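Local coordinates for antitoxin of toxin-antitoxin system VAPB (Rickettsia felis, PDB 3ZVK), which neutralises its cognate toxin, the ribonuclease VapC2, partially inhibiting its RNase activity, and binds DNA from the promoter of the toxin-antitoxin pair, at the interface of chains A and B and the interface of chains C and A. Residues are numbered along the deposited sequence; one frame, centred on the assembly and turned at random. Chains: chain A/B, Antitoxin of toxin-antitoxin system VAPB; chain C, Toxin of toxin-antitoxin system.

Contact 1: the interface of chains A and B. Residues chain A 7, 9, 14, 16; chain B 7, 9, 12, 14.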
# COMPACT_ATOMS: atom_id res chain seq x y z
N PHE A 7 2.88 20.61 -1.44
CA PHE A 7 1.51 20.96 -1.79
C PHE A 7 1.10 20.28 -3.11
O PHE A 7 1.94 19.66 -3.76
CB PHE A 7 1.34 22.50 -1.84
CG PHE A 7 2.08 23.17 -2.96
CD1 PHE A 7 3.44 23.46 -2.85
CD2 PHE A 7 1.43 23.51 -4.14
CE1 PHE A 7 4.13 24.06 -3.91
CE2 PHE A 7 2.12 24.12 -5.19
CZ PHE A 7 3.46 24.40 -5.07
N ASN A 9 -0.36 20.58 -7.04
CA ASN A 9 -0.49 21.41 -8.24
C ASN A 9 -1.06 20.45 -9.27
O ASN A 9 -0.38 19.53 -9.70
CB ASN A 9 0.87 21.94 -8.70
CG ASN A 9 0.76 22.95 -9.81
OD1 ASN A 9 1.24 22.76 -10.93
ND2 ASN A 9 0.12 24.06 -9.51
N ALA A 14 4.06 18.90 -5.30
CA ALA A 14 5.07 19.92 -5.53
C ALA A 14 5.71 20.38 -4.25
O ALA A 14 5.12 20.23 -3.19
CB ALA A 14 4.47 21.10 -6.30
N ARG A 16 7.45 23.79 -2.46
CA ARG A 16 7.58 25.24 -2.56
C ARG A 16 8.98 25.62 -2.11
O ARG A 16 9.32 25.39 -0.95
CB ARG A 16 6.53 25.94 -1.69
CG ARG A 16 6.17 27.30 -2.21
CD ARG A 16 5.16 27.98 -1.34
NE ARG A 16 3.82 27.50 -1.65
CZ ARG A 16 3.10 26.74 -0.84
NH1 ARG A 16 3.59 26.36 0.34
NH2 ARG A 16 1.90 26.34 -1.20
N PHE B 7 7.78 26.14 -11.59
CA PHE B 7 6.64 27.01 -11.86
C PHE B 7 6.44 27.97 -10.69
O PHE B 7 7.14 27.87 -9.68
CB PHE B 7 5.37 26.15 -12.15
CG PHE B 7 4.85 25.38 -10.96
CD1 PHE B 7 5.42 24.16 -10.59
CD2 PHE B 7 3.81 25.87 -10.18
CE1 PHE B 7 4.97 23.47 -9.47
CE2 PHE B 7 3.35 25.17 -9.06
CZ PHE B 7 3.93 23.97 -8.72
N ASN B 9 4.00 29.65 -7.71
CA ASN B 9 2.87 29.44 -6.80
C ASN B 9 2.89 30.68 -5.93
O ASN B 9 3.81 30.86 -5.13
CB ASN B 9 3.07 28.16 -5.98
CG ASN B 9 1.91 27.83 -5.10
OD1 ASN B 9 2.03 27.79 -3.88
ND2 ASN B 9 0.77 27.58 -5.70
N SER B 12 6.11 32.70 -4.76
CA SER B 12 7.12 31.69 -4.52
C SER B 12 7.37 30.87 -5.77
O SER B 12 6.47 30.67 -6.61
CB SER B 12 6.67 30.75 -3.41
OG SER B 12 6.64 31.37 -2.14
N ALA B 14 8.27 27.08 -7.33
CA ALA B 14 7.98 25.71 -6.91
C ALA B 14 8.47 24.71 -7.92
O ALA B 14 8.62 25.05 -9.10
CB ALA B 14 6.49 25.54 -6.66
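The antitoxin-antitoxin dimer interface, where A:Phe7 meets B:Phe7 and A:Arg16 meets B:Asn9 across a two-fold axis, pairs two VapB2 chains and thereby links heterodimers in the DNA-bound complex. It illustrates how an intertwined dimer can combine an aromatic core with a polar rim. The two phenylalanines reach toward each other tip to tip, their CZ atoms 3.7 Å apart. Each holds CG between its backbone N and carbonyl carbon, the torsion that turns the ring toward the partner chain. Flat against the ring of B:Phe7 lies the amide of A:Asn9, the planes 20° apart and stacked, with A:Asn9 CG 3.5 Å from B:Phe7 CE2. The methyl of B:Ala14 approaches A:Phe7 from the rim, in the ring plane, with CB 3.6 Å from CZ, while A:Ala14 CB covers a face of the same ring within its own chain. Above the opposite face, toward the rim, sit A:Arg16 NH2 and B:Asn9 OD1. B:Asn9 OD1, the amide oxygen, is gripped side-on by A:Arg16, accepting hydrogen bonds from NE at 2.9 Å and from NH2 at 3.0 Å. It lies in the guanidinium plane; NE meets it in the amide carbonyl plane, whereas NH2 is tilted 24° from that plane. The bend of the arginine at chi3 (-81°) brings both nitrogens to the one acceptor, and A:Arg16 CG packs on B:Ser12 CB at 3.7 Å. Such a pair of hydrogen bonds to one oxygen should limit rotation of the B:Asn9 amide. In the SpoVT-AbrB fold these residues belong to the first two strands, 3-9 and 12-17 in chain A, and A:Arg16 forms an antiparallel bridge with B:Ala14.

Contact 2: the interface of chains C and A. Residues chain C 22, 25-26, 29, 67; chain A 44-47, 49.
Helix 46-57 of the antitoxin, with the loop residues A:Asn44 and A:Ser45 that lead into it, meets helix 19-29 of the toxin and C:Arg67, in the loop after toxin helix 54-65. This antitoxin-toxin interface holds VapB2 to the PIN-domain ribonuclease and is a clear case of an aromatic anchor clamped from both faces. A:Trp46 is that anchor. C:Leu25 lies over one face of the indole, its CB 3.7 Å from the centroid of the five-membered ring and its CD1 over the six-membered ring; C:Arg67 CB packs on the opposite face, 3.9 Å from A:Trp46 CE2. Beside it, A:Lys47 runs alongside C:Tyr22, both side chains pointing the same way. With CG anti to its backbone N (chi1 -172°), A:Lys47 lays its aliphatic stem over the ring of C:Tyr22, CG 3.7 Å from CZ, toward the rim. C:Glu26 reaches the start of the antitoxin helix, where OE2 accepts a hydrogen bond from the backbone N of A:Lys47 at 3.2 Å on its syn side. The helix N-terminus would favour the negative charge of this carboxylate. At the far flank, the backbone oxygen of A:Asn44 sits over the centre of the C:Arg67 guanidinium, 3.3 Å from CZ. A water bridges the indole and the toxin backbone, lying 3.0 Å from A:Trp46 NE1 and 2.7 Å from C:Arg67 O.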
# COMPACT_ATOMS: atom_id res chain seq x y z
N TYR C 22 32.20 9.94 -23.70
CA TYR C 22 31.02 10.77 -24.01
C TYR C 22 30.56 10.62 -25.45
O TYR C 22 29.37 10.75 -25.72
CB TYR C 22 31.14 12.24 -23.52
CG TYR C 22 31.84 13.22 -24.45
CD1 TYR C 22 31.25 13.63 -25.65
CD2 TYR C 22 33.01 13.86 -24.06
CE1 TYR C 22 31.88 14.53 -26.49
CE2 TYR C 22 33.63 14.81 -24.88
CZ TYR C 22 33.06 15.14 -26.09
OH TYR C 22 33.66 16.06 -26.91
N LEU C 25 28.62 7.38 -25.52
CA LEU C 25 27.38 7.58 -24.79
C LEU C 25 26.41 8.40 -25.61
O LEU C 25 25.27 7.97 -25.77
CB LEU C 25 27.61 8.22 -23.41
CG LEU C 25 28.21 7.34 -22.32
CD1 LEU C 25 28.81 8.17 -21.22
CD2 LEU C 25 27.20 6.35 -21.78
N GLU C 26 26.84 9.53 -26.18
CA GLU C 26 25.98 10.37 -27.04
C GLU C 26 25.48 9.58 -28.26
O GLU C 26 24.34 9.75 -28.65
CB GLU C 26 26.79 11.56 -27.56
CG GLU C 26 26.01 12.84 -27.64
CD GLU C 26 26.80 13.91 -26.93
OE1 GLU C 26 27.72 14.48 -27.55
OE2 GLU C 26 26.53 14.14 -25.73
N ALA C 29 22.94 6.82 -26.93
CA ALA C 29 21.75 7.43 -26.31
C ALA C 29 20.68 7.82 -27.32
O ALA C 29 19.50 7.90 -26.96
CB ALA C 29 22.14 8.64 -25.48
N ARG C 67 21.65 11.73 -16.93
CA ARG C 67 21.19 11.22 -18.24
C ARG C 67 21.13 9.68 -18.32
O ARG C 67 20.88 9.13 -19.39
CB ARG C 67 21.93 11.88 -19.41
CG ARG C 67 21.90 13.39 -19.34
CD ARG C 67 22.37 14.10 -20.60
NE ARG C 67 21.52 13.85 -21.77
CZ ARG C 67 20.32 14.40 -21.97
NH1 ARG C 67 19.82 15.24 -21.07
NH2 ARG C 67 19.62 14.12 -23.05
N ASN A 44 22.27 19.35 -20.98
CA ASN A 44 21.57 19.00 -22.22
C ASN A 44 22.06 17.69 -22.87
O ASN A 44 21.30 17.09 -23.64
CB ASN A 44 21.64 20.16 -23.27
CG ASN A 44 21.28 21.57 -22.79
OD1 ASN A 44 21.86 22.56 -23.25
ND2 ASN A 44 20.32 21.71 -21.88
N SER A 45 23.32 17.28 -22.61
CA SER A 45 23.91 16.11 -23.28
C SER A 45 25.06 15.55 -22.52
O SER A 45 25.53 16.18 -21.57
CB SER A 45 24.41 16.50 -24.67
OG SER A 45 25.45 17.46 -24.58
N TRP A 46 25.59 14.40 -22.98
CA TRP A 46 26.71 13.69 -22.35
C TRP A 46 28.01 14.49 -22.33
O TRP A 46 28.78 14.37 -21.38
CB TRP A 46 26.89 12.27 -22.90
CG TRP A 46 25.96 11.27 -22.26
CD1 TRP A 46 24.90 10.63 -22.84
CD2 TRP A 46 26.03 10.80 -20.91
NE1 TRP A 46 24.32 9.77 -21.94
CE2 TRP A 46 24.98 9.88 -20.73
CE3 TRP A 46 26.90 11.05 -19.82
CZ2 TRP A 46 24.76 9.22 -19.52
CZ3 TRP A 46 26.69 10.38 -18.63
CH2 TRP A 46 25.65 9.46 -18.49
N LYS A 47 28.20 15.36 -23.35
CA LYS A 47 29.34 16.29 -23.47
C LYS A 47 29.25 17.33 -22.35
O LYS A 47 30.23 17.55 -21.64
CB LYS A 47 29.35 16.93 -24.86
CG LYS A 47 30.60 17.76 -25.14
CD LYS A 47 30.56 18.30 -26.54
CE LYS A 47 31.56 19.40 -26.78
NZ LYS A 47 31.10 20.69 -26.20
N VAL A 49 27.59 16.91 -19.52
CA VAL A 49 27.74 16.10 -18.31
C VAL A 49 29.23 15.96 -17.97
O VAL A 49 29.62 16.22 -16.82
CB VAL A 49 27.05 14.72 -18.46
CG1 VAL A 49 27.54 13.71 -17.41
CG2 VAL A 49 25.53 14.84 -18.42
O HOH W 1 21.41 8.99 -22.04

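About 30 Å separates the centres of contact 1 and contact 2, which share chain A but no residue. Contact 1 uses the strands near its N-terminus, contact 2 the helix 46-57 and the residues leading into it. One antitoxin chain can therefore hold a second antitoxin at one end and a toxin at the other. Repeated in the other copies, and joined by toxin-toxin contacts, these two interfaces help build the complex of four VapB2 and four VapC2 chains on DNA, so that the same chain takes part in both antitoxin dimerisation and toxin binding.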